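PDB 3DTY: oxidoreductase, Gfo/Idh/MocA family from Pseudomonas syringae pv. tomato, which probably catalyses an NAD(P)-dependent oxidation or reduction through its Rossmann-type nucleotide-binding domain, on a substrate not yet established. Local coordinates for residues Gln354-Ala358 / Val359-Gly363. Sequence-based numbering, arbitrary orientation.
Sequences QALSA and VRYPG
With chi1 at -179°, V359 sets CG1 anti to its own backbone N and turns CG2 back beside that N. CG2 of V359 therefore lies against the carbonyl oxygens of A355 and L356, 3.7 Å from O of A355. The V359 N bonds to L356 O at 3.0 Å. The N-H to O angle is 157°, but the N sits well above the carbonyl plane of L356, 59° out of it. One residue earlier, A358 N bonds to A355 O at 2.9 Å, while its bond to Q354 O is weak. The bonding thus passes from i to i+4 toward i to i+3 as the helix gives way to the loop. Residues 356-359 form a type I turn that carries the chain out of helix 353-357, in the C-terminal alpha/beta domain, on the way to helix 364-382. A water donates to both L356 O and V359 O, so L356 O receives two bonds. L356 has CG anti to the backbone N, and its CD1 comes within 4.3 Å of Y361 CE2, an apolar contact oblique to the ring. L356 also touches T348, and Y361 touches F341 and A344, all on helix 330-349. A second water accepts from R360 N at 2.7 Å and donates weakly to A358 O. The R360 side chain leaves the turn, and its NE forms a salt bridge with E152.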
ATOM      1  N   GLN A 354     -30.356  25.724  19.163  1.00 21.03           N
ATOM      2  CA  GLN A 354     -29.525  24.708  19.793  1.00 21.24           C
ATOM      3  C   GLN A 354     -29.494  23.437  18.947  1.00 20.08           C
ATOM      4  O   GLN A 354     -28.428  22.880  18.700  1.00 21.41           O
ATOM      5  CB  GLN A 354     -30.034  24.408  21.208  1.00 23.82           C
ATOM      6  CG  GLN A 354     -29.266  25.161  22.294  1.00 25.62           C
ATOM      7  CD  GLN A 354     -29.909  25.067  23.669  1.00 26.00           C
ATOM      8  OE1 GLN A 354     -30.315  23.989  24.116  1.00 23.90           O
ATOM      9  NE2 GLN A 354     -29.991  26.202  24.352  1.00 24.04           N
ATOM     10  N   ALA A 355     -30.656  22.985  18.488  1.00 18.58           N
ATOM     11  CA  ALA A 355     -30.709  21.790  17.656  1.00 17.45           C
ATOM     12  C   ALA A 355     -29.889  22.025  16.381  1.00 18.25           C
ATOM     13  O   ALA A 355     -29.085  21.184  15.983  1.00 18.40           O
ATOM     14  CB  ALA A 355     -32.151  21.459  17.300  1.00 16.04           C
ATOM     15  N   LEU A 356     -30.087  23.179  15.755  1.00 16.85           N
ATOM     16  CA  LEU A 356     -29.371  23.508  14.534  1.00 16.38           C
ATOM     17  C   LEU A 356     -27.860  23.436  14.718  1.00 17.04           C
ATOM     18  O   LEU A 356     -27.147  22.935  13.850  1.00 17.03           O
ATOM     19  CB  LEU A 356     -29.770  24.904  14.056  1.00 15.78           C
ATOM     20  CG  LEU A 356     -29.090  25.456  12.799  1.00 16.78           C
ATOM     21  CD1 LEU A 356     -29.275  24.490  11.630  1.00 16.06           C
ATOM     22  CD2 LEU A 356     -29.690  26.823  12.463  1.00 14.80           C
ATOM     23  N   SER A 357     -27.373  23.929  15.850  1.00 17.90           N
ATOM     24  CA  SER A 357     -25.940  23.926  16.128  1.00 20.03           C
ATOM     25  C   SER A 357     -25.373  22.519  16.281  1.00 20.63           C
ATOM     26  O   SER A 357     -24.178  22.309  16.099  1.00 21.22           O
ATOM     27  CB  SER A 357     -25.647  24.740  17.390  1.00 21.66           C
ATOM     28  OG  SER A 357     -26.010  26.097  17.206  1.00 23.01           O
ATOM     29  N   ALA A 358     -26.233  21.559  16.610  1.00 20.37           N
ATOM     30  CA  ALA A 358     -25.805  20.177  16.773  1.00 19.48           C
ATOM     31  C   ALA A 358     -25.636  19.480  15.423  1.00 19.34           C
ATOM     32  O   ALA A 358     -25.147  18.354  15.363  1.00 20.88           O
ATOM     33  CB  ALA A 358     -26.808  19.422  17.624  1.00 21.44           C
ATOM     34  N   VAL A 359     -26.046  20.146  14.345  1.00 17.40           N
ATOM     35  CA  VAL A 359     -25.923  19.574  13.006  1.00 15.59           C
ATOM     36  C   VAL A 359     -24.640  20.071  12.345  1.00 16.55           C
ATOM     37  O   VAL A 359     -24.540  21.240  11.966  1.00 16.06           O
ATOM     38  CB  VAL A 359     -27.121  19.962  12.113  1.00 14.52           C
ATOM     39  CG1 VAL A 359     -26.969  19.336  10.736  1.00 11.57           C
ATOM     40  CG2 VAL A 359     -28.418  19.522  12.766  1.00 14.32           C
ATOM     41  N   ARG A 360     -23.662  19.178  12.218  1.00 17.50           N
ATOM     42  CA  ARG A 360     -22.374  19.514  11.615  1.00 17.49           C
ATOM     43  C   ARG A 360     -22.487  19.387  10.102  1.00 16.15           C
ATOM     44  O   ARG A 360     -22.492  18.279   9.565  1.00 17.91           O
ATOM     45  CB  ARG A 360     -21.301  18.549  12.118  1.00 20.77           C
ATOM     46  CG  ARG A 360     -19.982  19.184  12.529  1.00 26.04           C
ATOM     47  CD  ARG A 360     -19.013  18.103  13.005  1.00 29.27           C
ATOM     48  NE  ARG A 360     -19.702  17.093  13.807  1.00 33.00           N
ATOM     49  CZ  ARG A 360     -19.992  17.215  15.098  1.00 35.14           C
ATOM     50  NH1 ARG A 360     -19.644  18.312  15.764  1.00 36.45           N
ATOM     51  NH2 ARG A 360     -20.658  16.249  15.716  1.00 35.92           N
ATOM     52  N   TYR A 361     -22.572  20.517   9.414  1.00 14.02           N
ATOM     53  CA  TYR A 361     -22.698  20.496   7.965  1.00 12.30           C
ATOM     54  C   TYR A 361     -22.087  21.752   7.364  1.00 12.51           C
ATOM     55  O   TYR A 361     -21.965  22.778   8.035  1.00 11.15           O
ATOM     56  CB  TYR A 361     -24.174  20.423   7.565  1.00 12.22           C
ATOM     57  CG  TYR A 361     -24.920  21.734   7.702  1.00 13.43           C
ATOM     58  CD1 TYR A 361     -25.295  22.468   6.574  1.00 14.19           C
ATOM     59  CD2 TYR A 361     -25.241  22.252   8.961  1.00 14.27           C
ATOM     60  CE1 TYR A 361     -25.971  23.686   6.695  1.00 14.82           C
ATOM     61  CE2 TYR A 361     -25.913  23.468   9.092  1.00 15.89           C
ATOM     62  CZ  TYR A 361     -26.273  24.178   7.953  1.00 16.05           C
ATOM     63  OH  TYR A 361     -26.919  25.386   8.079  1.00 19.14           O
ATOM     64  N   PRO A 362     -21.682  21.680   6.089  1.00 12.64           N
ATOM     65  CA  PRO A 362     -21.096  22.851   5.440  1.00 11.45           C
ATOM     66  C   PRO A 362     -22.236  23.806   5.092  1.00 12.67           C
ATOM     67  O   PRO A 362     -22.924  23.616   4.088  1.00 12.83           O
ATOM     68  CB  PRO A 362     -20.432  22.261   4.202  1.00 11.84           C
ATOM     69  CG  PRO A 362     -21.337  21.116   3.850  1.00 13.73           C
ATOM     70  CD  PRO A 362     -21.643  20.501   5.205  1.00 12.87           C
ATOM     71  N   GLY A 363     -22.437  24.817   5.940  1.00 12.26           N
ATOM     72  CA  GLY A 363     -23.495  25.789   5.721  1.00 11.93           C
ATOM     73  C   GLY A 363     -22.986  27.137   5.229  1.00 12.53           C
ATOM     74  O   GLY A 363     -21.863  27.238   4.733  1.00 11.96           O
TER
HETATM   75  O   HOH W   1     -24.626  24.062  12.710  1.00 20.68           O
HETATM   76  O   HOH W   2     -23.935  16.521  12.693  1.00 21.02           O